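Local coordinates for imidazolonepropionase (Unidentified, PDB 2Q09), which catalyses the hydrolytic opening of imidazolone-5-propanoate to N-formimidoyl-L-glutamate, the third step of histidine degradation, at a metal-bearing active site, at residues A[222-230]-A[249-258]; A[120-131]-A[160-168]. All coordinates share one frame; numbering follows the deposited sequence.

Contact 1 (A[222-230]-A[249-258]); sequences LAQTEQVYL and LGGSTLAANF
Phe258 lays one face of its ring over the CB of Tyr229, which stands 3.6 Å from the ring centroid and almost on the normal, a close-fitting CH-pi contact. The Tyr229 ring itself turns an edge to the same face: the centroids are 5.4 Å apart with planes at 64°, an edge-to-face (T-shaped) pair, while Leu230 CD2 reaches the Phe258 rim near its plane, 3.8 Å from CZ. Tyr229 CG lies beside the backbone N (chi1 -68°), directing the ring toward Ala255 and strand 238-243, where CE2 comes 3.9 Å from Ala255 CA and OH bonds to the backbone oxygen of Lys240. One turn earlier, Leu254 is a knob in a hole formed by Leu222, Thr225, Glu226 and Tyr229. Its CD2 branch does the touching, 3.5 Å from Leu222 CD1, as the two leucines pass in opposite senses. At the N-terminal end Leu222 CD1 also meets the backbone, 3.5 Å from Gly251 CA. The axes of segments 222-230 and 251-257 run nearly parallel (19°, 10.4 Å at closest approach), as neighbouring outer helices of the TIM barrel of amidohydrolases do, with strand 238-243 touched by Tyr229 and Ala255 beneath. No hydrogen bond or salt bridge joins the two segments, so their mutual hold rests on shape and aromatic geometry, and the phenol's polar end is satisfied by the strand instead.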
loop_
_atom_site.group_PDB
_atom_site.type_symbol
_atom_site.label_atom_id
_atom_site.label_comp_id
_atom_site.label_asym_id
_atom_site.label_seq_id
_atom_site.Cartn_x
_atom_site.Cartn_y
_atom_site.Cartn_z
ATOM N N LEU A 222 5.920 20.744 9.540
ATOM C CA LEU A 222 6.600 19.763 10.368
ATOM C C LEU A 222 6.027 19.828 11.787
ATOM O O LEU A 222 5.818 18.804 12.432
ATOM C CB LEU A 222 8.100 20.068 10.376
ATOM C CG LEU A 222 9.078 19.049 10.957
ATOM C CD1 LEU A 222 9.104 17.794 10.085
ATOM C CD2 LEU A 222 10.460 19.676 11.022
ATOM N N ALA A 223 5.761 21.038 12.261
ATOM C CA ALA A 223 5.211 21.232 13.600
ATOM C C ALA A 223 3.810 20.636 13.711
ATOM O O ALA A 223 3.504 19.944 14.675
ATOM C CB ALA A 223 5.182 22.721 13.944
ATOM N N GLN A 224 2.966 20.906 12.723
ATOM C CA GLN A 224 1.608 20.381 12.733
ATOM C C GLN A 224 1.632 18.868 12.576
ATOM O O GLN A 224 0.769 18.167 13.103
ATOM C CB GLN A 224 0.800 21.018 11.610
ATOM C CG GLN A 224 0.727 22.529 11.725
ATOM C CD GLN A 224 0.034 23.169 10.548
ATOM O OE1 GLN A 224 0.347 22.873 9.396
ATOM N NE2 GLN A 224 -0.907 24.062 10.828
ATOM N N THR A 225 2.620 18.367 11.846
ATOM C CA THR A 225 2.759 16.932 11.636
ATOM C C THR A 225 3.125 16.273 12.960
ATOM O O THR A 225 2.634 15.197 13.288
ATOM C CB THR A 225 3.863 16.620 10.591
ATOM O OG1 THR A 225 3.496 17.173 9.318
ATOM C CG2 THR A 225 4.053 15.117 10.449
ATOM N N GLU A 226 3.982 16.935 13.728
ATOM C CA GLU A 226 4.401 16.399 15.013
ATOM C C GLU A 226 3.233 16.286 15.982
ATOM O O GLU A 226 3.158 15.337 16.755
ATOM C CB GLU A 226 5.479 17.286 15.620
ATOM C CG GLU A 226 5.812 16.942 17.050
ATOM C CD GLU A 226 6.950 17.777 17.581
ATOM O OE1 GLU A 226 6.894 19.015 17.433
ATOM O OE2 GLU A 226 7.893 17.198 18.149
ATOM N N GLN A 227 2.327 17.258 15.939
ATOM C CA GLN A 227 1.161 17.249 16.811
ATOM C C GLN A 227 0.327 15.999 16.555
ATOM O O GLN A 227 -0.161 15.361 17.484
ATOM C CB GLN A 227 0.316 18.504 16.570
ATOM C CG GLN A 227 0.921 19.777 17.143
ATOM C CD GLN A 227 1.194 19.663 18.627
ATOM O OE1 GLN A 227 2.331 19.473 19.047
ATOM N NE2 GLN A 227 0.144 19.760 19.429
ATOM N N VAL A 228 0.166 15.648 15.285
ATOM C CA VAL A 228 -0.601 14.466 14.922
ATOM C C VAL A 228 0.042 13.184 15.438
ATOM O O VAL A 228 -0.618 12.394 16.106
ATOM C CB VAL A 228 -0.777 14.365 13.395
ATOM C CG1 VAL A 228 -1.305 12.986 13.021
ATOM C CG2 VAL A 228 -1.742 15.439 12.914
ATOM N N TYR A 229 1.320 12.974 15.131
ATOM C CA TYR A 229 2.016 11.770 15.586
ATOM C C TYR A 229 1.936 11.608 17.099
ATOM O O TYR A 229 1.890 10.488 17.612
ATOM C CB TYR A 229 3.487 11.791 15.148
ATOM C CG TYR A 229 3.691 11.660 13.652
ATOM C CD1 TYR A 229 2.649 11.261 12.819
ATOM C CD2 TYR A 229 4.933 11.918 13.073
ATOM C CE1 TYR A 229 2.838 11.122 11.445
ATOM C CE2 TYR A 229 5.129 11.785 11.704
ATOM C CZ TYR A 229 4.078 11.387 10.896
ATOM O OH TYR A 229 4.264 11.258 9.537
ATOM N N LEU A 230 1.924 12.728 17.811
ATOM C CA LEU A 230 1.836 12.691 19.268
ATOM C C LEU A 230 0.510 12.084 19.705
ATOM O O LEU A 230 0.458 11.258 20.615
ATOM C CB LEU A 230 1.970 14.100 19.843
ATOM C CG LEU A 230 3.399 14.638 19.888
ATOM C CD1 LEU A 230 3.386 16.089 20.332
ATOM C CD2 LEU A 230 4.227 13.794 20.846
ATOM N N LEU A 249 10.932 19.207 4.063
ATOM C CA LEU A 249 10.721 20.028 5.246
ATOM C C LEU A 249 11.345 19.345 6.456
ATOM O O LEU A 249 11.321 19.885 7.569
ATOM C CB LEU A 249 9.222 20.235 5.499
ATOM C CG LEU A 249 8.402 20.975 4.438
ATOM C CD1 LEU A 249 6.958 21.093 4.913
ATOM C CD2 LEU A 249 8.987 22.355 4.188
ATOM N N GLY A 250 11.911 18.161 6.231
ATOM C CA GLY A 250 12.525 17.408 7.309
ATOM C C GLY A 250 11.545 16.403 7.879
ATOM O O GLY A 250 11.777 15.818 8.930
ATOM N N GLY A 251 10.440 16.206 7.169
ATOM C CA GLY A 251 9.413 15.281 7.608
ATOM C C GLY A 251 9.866 13.845 7.782
ATOM O O GLY A 251 9.456 13.178 8.728
ATOM N N SER A 252 10.705 13.355 6.876
ATOM C CA SER A 252 11.174 11.979 6.970
ATOM C C SER A 252 11.946 11.737 8.267
ATOM O O SER A 252 11.831 10.676 8.871
ATOM C CB SER A 252 12.046 11.633 5.762
ATOM O OG SER A 252 11.266 11.572 4.581
ATOM N N THR A 253 12.735 12.719 8.694
ATOM C CA THR A 253 13.504 12.579 9.931
ATOM C C THR A 253 12.590 12.596 11.151
ATOM O O THR A 253 12.848 11.914 12.141
ATOM C CB THR A 253 14.553 13.702 10.068
ATOM O OG1 THR A 253 15.514 13.583 9.010
ATOM C CG2 THR A 253 15.265 13.609 11.415
ATOM N N LEU A 254 11.519 13.377 11.079
ATOM C CA LEU A 254 10.567 13.453 12.180
ATOM C C LEU A 254 9.855 12.110 12.305
ATOM O O LEU A 254 9.743 11.543 13.396
ATOM C CB LEU A 254 9.544 14.559 11.915
ATOM C CG LEU A 254 8.360 14.652 12.883
ATOM C CD1 LEU A 254 8.848 14.989 14.288
ATOM C CD2 LEU A 254 7.396 15.716 12.383
ATOM N N ALA A 255 9.377 11.604 11.173
ATOM C CA ALA A 255 8.682 10.326 11.140
ATOM C C ALA A 255 9.583 9.221 11.674
ATOM O O ALA A 255 9.142 8.364 12.443
ATOM C CB ALA A 255 8.240 10.008 9.711
ATOM N N ALA A 256 10.850 9.241 11.270
ATOM C CA ALA A 256 11.796 8.232 11.728
ATOM C C ALA A 256 11.962 8.301 13.246
ATOM O O ALA A 256 12.119 7.277 13.908
ATOM C CB ALA A 256 13.148 8.423 11.039
ATOM N N ASN A 257 11.928 9.511 13.800
ATOM C CA ASN A 257 12.078 9.682 15.241
ATOM C C ASN A 257 10.849 9.214 16.001
ATOM O O ASN A 257 10.901 8.987 17.206
ATOM C CB ASN A 257 12.368 11.142 15.583
ATOM C CG ASN A 257 13.739 11.585 15.119
ATOM O OD1 ASN A 257 14.694 10.807 15.138
ATOM N ND2 ASN A 257 13.854 12.843 14.712
ATOM N N PHE A 258 9.741 9.065 15.285
ATOM C CA PHE A 258 8.492 8.608 15.874
ATOM C C PHE A 258 8.282 7.124 15.600
ATOM O O PHE A 258 7.236 6.568 15.927
ATOM C CB PHE A 258 7.317 9.419 15.312
ATOM C CG PHE A 258 6.925 10.593 16.168
ATOM C CD1 PHE A 258 6.106 10.417 17.278
ATOM C CD2 PHE A 258 7.386 11.872 15.874
ATOM C CE1 PHE A 258 5.753 11.494 18.085
ATOM C CE2 PHE A 258 7.040 12.959 16.679
ATOM C CZ PHE A 258 6.216 12.766 17.787
#

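Contact 2 (A[120-131]-A[160-168]); sequences FELALPRVKSLI and RLGEALPIR
The Phe120 ring has the Arg160 guanidinium on one face and Leu124 CG, from its own helix, on the other, with Ala164 CB, Leu161 N and Glu121 OE2 at its edge, the first of them 3.8 Å from Phe120 CZ. The guanidinium and ring planes are 18° from parallel, centres 4.3 Å apart, an offset cation-pi stack in which Arg160 NH2 approaches Phe120 CD2 to 3.6 Å. Helices 116-133 and 148-164 belong to the outer layer of the TIM barrel; their segments 120-131 and 160-164 cross at -56°. Arg160 bends at chi3 (85°) to lie flat, and its NH1 makes a salt bridge with Asp117, which should help fix its rotation. Next along the helix pair, Leu161 enters as a knob among Phe120, Ala123, Leu124 and Val127. Replacing Phe120 with an alanine would probably leave the guanidinium without its stacking surface and open a gap beside Leu161 CD2 and Ala164 CB. Past the end of helix 148-164 the apolar seam continues: Leu165 sends CD1 between Leu124 and Val127, while its CD2 meets Lys128 CE at 4.0 Å. Farther on, where the chain approaches strand 168-176, Val127 CG1 lies 4.1 Å from Ile167 CG2.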
loop_
_atom_site.group_PDB
_atom_site.type_symbol
_atom_site.label_atom_id
_atom_site.label_comp_id
_atom_site.label_asym_id
_atom_site.label_seq_id
_atom_site.Cartn_x
_atom_site.Cartn_y
_atom_site.Cartn_z
ATOM N N PHE A 120 -18.757 2.210 -0.945
ATOM C CA PHE A 120 -18.485 0.778 -0.928
ATOM C C PHE A 120 -18.684 0.196 -2.325
ATOM O O PHE A 120 -17.834 -0.538 -2.832
ATOM C CB PHE A 120 -19.429 0.085 0.060
ATOM C CG PHE A 120 -19.322 -1.411 0.062
ATOM C CD1 PHE A 120 -18.252 -2.050 0.682
ATOM C CD2 PHE A 120 -20.284 -2.187 -0.578
ATOM C CE1 PHE A 120 -18.146 -3.442 0.669
ATOM C CE2 PHE A 120 -20.190 -3.575 -0.596
ATOM C CZ PHE A 120 -19.113 -4.205 0.027
ATOM N N GLU A 121 -19.816 0.528 -2.940
ATOM C CA GLU A 121 -20.133 0.051 -4.278
ATOM C C GLU A 121 -19.137 0.582 -5.315
ATOM O O GLU A 121 -18.832 -0.098 -6.291
ATOM C CB GLU A 121 -21.555 0.471 -4.670
ATOM C CG GLU A 121 -22.663 -0.126 -3.808
ATOM C CD GLU A 121 -22.733 -1.643 -3.893
ATOM O OE1 GLU A 121 -22.498 -2.191 -4.989
ATOM O OE2 GLU A 121 -23.037 -2.289 -2.870
ATOM N N LEU A 122 -18.654 1.804 -5.114
ATOM C CA LEU A 122 -17.688 2.404 -6.033
ATOM C C LEU A 122 -16.309 1.757 -5.897
ATOM O O LEU A 122 -15.556 1.651 -6.872
ATOM C CB LEU A 122 -17.560 3.903 -5.768
ATOM C CG LEU A 122 -18.701 4.791 -6.262
ATOM C CD1 LEU A 122 -18.545 6.188 -5.698
ATOM C CD2 LEU A 122 -18.694 4.813 -7.793
ATOM N N ALA A 123 -15.986 1.328 -4.686
ATOM C CA ALA A 123 -14.688 0.718 -4.415
ATOM C C ALA A 123 -14.587 -0.766 -4.761
ATOM O O ALA A 123 -13.486 -1.256 -5.031
ATOM C CB ALA A 123 -14.307 0.935 -2.938
ATOM N N LEU A 124 -15.710 -1.484 -4.725
ATOM C CA LEU A 124 -15.698 -2.916 -5.031
ATOM C C LEU A 124 -14.929 -3.279 -6.308
ATOM O O LEU A 124 -13.971 -4.040 -6.259
ATOM C CB LEU A 124 -17.129 -3.468 -5.138
ATOM C CG LEU A 124 -17.871 -3.714 -3.827
ATOM C CD1 LEU A 124 -19.298 -4.199 -4.109
ATOM C CD2 LEU A 124 -17.107 -4.750 -3.010
ATOM N N PRO A 125 -15.345 -2.743 -7.469
ATOM C CA PRO A 125 -14.665 -3.044 -8.737
ATOM C C PRO A 125 -13.177 -2.703 -8.745
ATOM O O PRO A 125 -12.395 -3.346 -9.448
ATOM C CB PRO A 125 -15.453 -2.224 -9.754
ATOM C CG PRO A 125 -15.919 -1.059 -8.940
ATOM C CD PRO A 125 -16.385 -1.724 -7.675
ATOM N N ARG A 126 -12.787 -1.692 -7.976
ATOM C CA ARG A 126 -11.384 -1.302 -7.910
ATOM C C ARG A 126 -10.596 -2.387 -7.173
ATOM O O ARG A 126 -9.542 -2.824 -7.634
ATOM C CB ARG A 126 -11.244 0.043 -7.196
ATOM C CG ARG A 126 -11.978 1.193 -7.924
ATOM C CD ARG A 126 -12.040 2.473 -7.082
ATOM N NE ARG A 126 -12.922 3.456 -7.710
ATOM C CZ ARG A 126 -13.506 4.466 -7.072
ATOM N NH1 ARG A 126 -13.304 4.641 -5.771
ATOM N NH2 ARG A 126 -14.308 5.294 -7.735
ATOM N N VAL A 127 -11.111 -2.825 -6.032
ATOM C CA VAL A 127 -10.441 -3.866 -5.265
ATOM C C VAL A 127 -10.401 -5.178 -6.043
ATOM O O VAL A 127 -9.437 -5.931 -5.936
ATOM C CB VAL A 127 -11.141 -4.120 -3.914
ATOM C CG1 VAL A 127 -10.417 -5.238 -3.148
ATOM C CG2 VAL A 127 -11.137 -2.843 -3.088
ATOM N N LYS A 128 -11.433 -5.446 -6.836
ATOM C CA LYS A 128 -11.464 -6.685 -7.605
ATOM C C LYS A 128 -10.351 -6.734 -8.640
ATOM O O LYS A 128 -9.843 -7.809 -8.965
ATOM C CB LYS A 128 -12.831 -6.873 -8.267
ATOM C CG LYS A 128 -13.912 -7.223 -7.239
ATOM C CD LYS A 128 -15.264 -7.502 -7.875
ATOM C CE LYS A 128 -16.277 -7.830 -6.789
ATOM N NZ LYS A 128 -17.633 -8.123 -7.327
ATOM N N SER A 129 -9.964 -5.576 -9.168
ATOM C CA SER A 129 -8.879 -5.556 -10.141
ATOM C C SER A 129 -7.558 -5.886 -9.450
ATOM O O SER A 129 -6.702 -6.566 -10.015
ATOM C CB SER A 129 -8.787 -4.194 -10.829
ATOM O OG SER A 129 -9.778 -4.083 -11.837
ATOM N N LEU A 130 -7.385 -5.397 -8.229
ATOM C CA LEU A 130 -6.155 -5.685 -7.497
ATOM C C LEU A 130 -6.143 -7.175 -7.146
ATOM O O LEU A 130 -5.111 -7.840 -7.240
ATOM C CB LEU A 130 -6.066 -4.847 -6.217
ATOM C CG LEU A 130 -5.848 -3.341 -6.396
ATOM C CD1 LEU A 130 -5.755 -2.670 -5.035
ATOM C CD2 LEU A 130 -4.565 -3.100 -7.188
ATOM N N ILE A 131 -7.297 -7.697 -6.739
ATOM C CA ILE A 131 -7.418 -9.109 -6.378
ATOM C C ILE A 131 -6.932 -10.038 -7.494
ATOM O O ILE A 131 -6.120 -10.935 -7.253
ATOM C CB ILE A 131 -8.891 -9.461 -6.013
ATOM C CG1 ILE A 131 -9.187 -9.107 -4.544
ATOM C CG2 ILE A 131 -9.141 -10.965 -6.172
ATOM C CD1 ILE A 131 -8.615 -7.798 -4.083
ATOM N N ARG A 160 -15.474 -2.748 5.606
ATOM C CA ARG A 160 -16.516 -3.479 4.873
ATOM C C ARG A 160 -15.938 -4.243 3.689
ATOM O O ARG A 160 -16.337 -5.373 3.402
ATOM C CB ARG A 160 -17.597 -2.525 4.352
ATOM C CG ARG A 160 -18.823 -2.452 5.223
ATOM C CD ARG A 160 -19.785 -1.358 4.747
ATOM N NE ARG A 160 -20.698 -1.788 3.695
ATOM C CZ ARG A 160 -21.615 -0.984 3.156
ATOM N NH1 ARG A 160 -21.728 0.276 3.568
ATOM N NH2 ARG A 160 -22.427 -1.440 2.214
ATOM N N LEU A 161 -14.999 -3.616 2.985
ATOM C CA LEU A 161 -14.378 -4.254 1.832
ATOM C C LEU A 161 -13.609 -5.494 2.267
ATOM O O LEU A 161 -13.666 -6.530 1.602
ATOM C CB LEU A 161 -13.445 -3.268 1.124
ATOM C CG LEU A 161 -14.173 -2.079 0.480
ATOM C CD1 LEU A 161 -13.180 -0.989 0.108
ATOM C CD2 LEU A 161 -14.934 -2.571 -0.752
ATOM N N GLY A 162 -12.907 -5.383 3.391
ATOM C CA GLY A 162 -12.134 -6.503 3.901
ATOM C C GLY A 162 -13.015 -7.655 4.351
ATOM O O GLY A 162 -12.582 -8.803 4.387
ATOM N N GLU A 163 -14.260 -7.350 4.694
ATOM C CA GLU A 163 -15.193 -8.383 5.136
ATOM C C GLU A 163 -15.933 -9.008 3.962
ATOM O O GLU A 163 -16.225 -10.205 3.968
ATOM C CB GLU A 163 -16.211 -7.794 6.113
ATOM C CG GLU A 163 -15.662 -7.546 7.508
ATOM C CD GLU A 163 -15.201 -8.827 8.176
ATOM O OE1 GLU A 163 -14.107 -9.322 7.833
ATOM O OE2 GLU A 163 -15.944 -9.347 9.035
ATOM N N ALA A 164 -16.224 -8.197 2.951
ATOM C CA ALA A 164 -16.960 -8.670 1.785
ATOM C C ALA A 164 -16.126 -9.376 0.718
ATOM O O ALA A 164 -16.663 -10.181 -0.050
ATOM C CB ALA A 164 -17.718 -7.508 1.158
ATOM N N LEU A 165 -14.828 -9.092 0.664
ATOM C CA LEU A 165 -13.964 -9.701 -0.344
ATOM C C LEU A 165 -12.826 -10.495 0.292
ATOM O O LEU A 165 -12.441 -10.230 1.433
ATOM C CB LEU A 165 -13.387 -8.615 -1.263
ATOM C CG LEU A 165 -14.396 -7.758 -2.041
ATOM C CD1 LEU A 165 -13.676 -6.629 -2.760
ATOM C CD2 LEU A 165 -15.147 -8.627 -3.042
ATOM N N PRO A 166 -12.276 -11.476 -0.442
ATOM C CA PRO A 166 -11.176 -12.304 0.067
ATOM C C PRO A 166 -9.844 -11.558 -0.030
ATOM O O PRO A 166 -8.983 -11.898 -0.846
ATOM C CB PRO A 166 -11.230 -13.526 -0.843
ATOM C CG PRO A 166 -11.597 -12.916 -2.172
ATOM C CD PRO A 166 -12.696 -11.921 -1.787
ATOM N N ILE A 167 -9.682 -10.551 0.821
ATOM C CA ILE A 167 -8.472 -9.739 0.803
ATOM C C ILE A 167 -8.302 -9.068 2.167
ATOM O O ILE A 167 -9.288 -8.676 2.794
ATOM C CB ILE A 167 -8.596 -8.678 -0.342
ATOM C CG1 ILE A 167 -7.227 -8.122 -0.741
ATOM C CG2 ILE A 167 -9.560 -7.574 0.070
ATOM C CD1 ILE A 167 -6.581 -7.243 0.278
ATOM N N ARG A 168 -7.061 -8.952 2.635
ATOM C CA ARG A 168 -6.796 -8.315 3.920
ATOM C C ARG A 168 -6.697 -6.805 3.722
ATOM O O ARG A 168 -6.038 -6.327 2.792
ATOM C CB ARG A 168 -5.493 -8.838 4.530
ATOM C CG ARG A 168 -5.491 -10.336 4.805
ATOM C CD ARG A 168 -4.122 -10.790 5.308
ATOM N NE ARG A 168 -4.008 -12.248 5.367
ATOM C CZ ARG A 168 -4.477 -13.005 6.353
ATOM N NH1 ARG A 168 -5.102 -12.450 7.388
ATOM N NH2 ARG A 168 -4.327 -14.325 6.299
#

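How the contacts relate
Both contacts join helices of the outer layer of the same barrel, on opposite sides of the chain's centre, with centres about 32 Å apart and nearest atoms about 21 Å apart. They share no element, and contact 2 comes wholly earlier in the chain. Each is partly buried, at the boundary of core and surface. The helix pair is nearly parallel in contact 1 but steeply crossed in contact 2, where the seam runs on into the loop after the helix. Neither has a hydrogen bond across it; contact 1 combines an aromatic pair with a leucine knob, whereas contact 2 adds a charged group over a ring, with its acidic partner on the same helix as that ring.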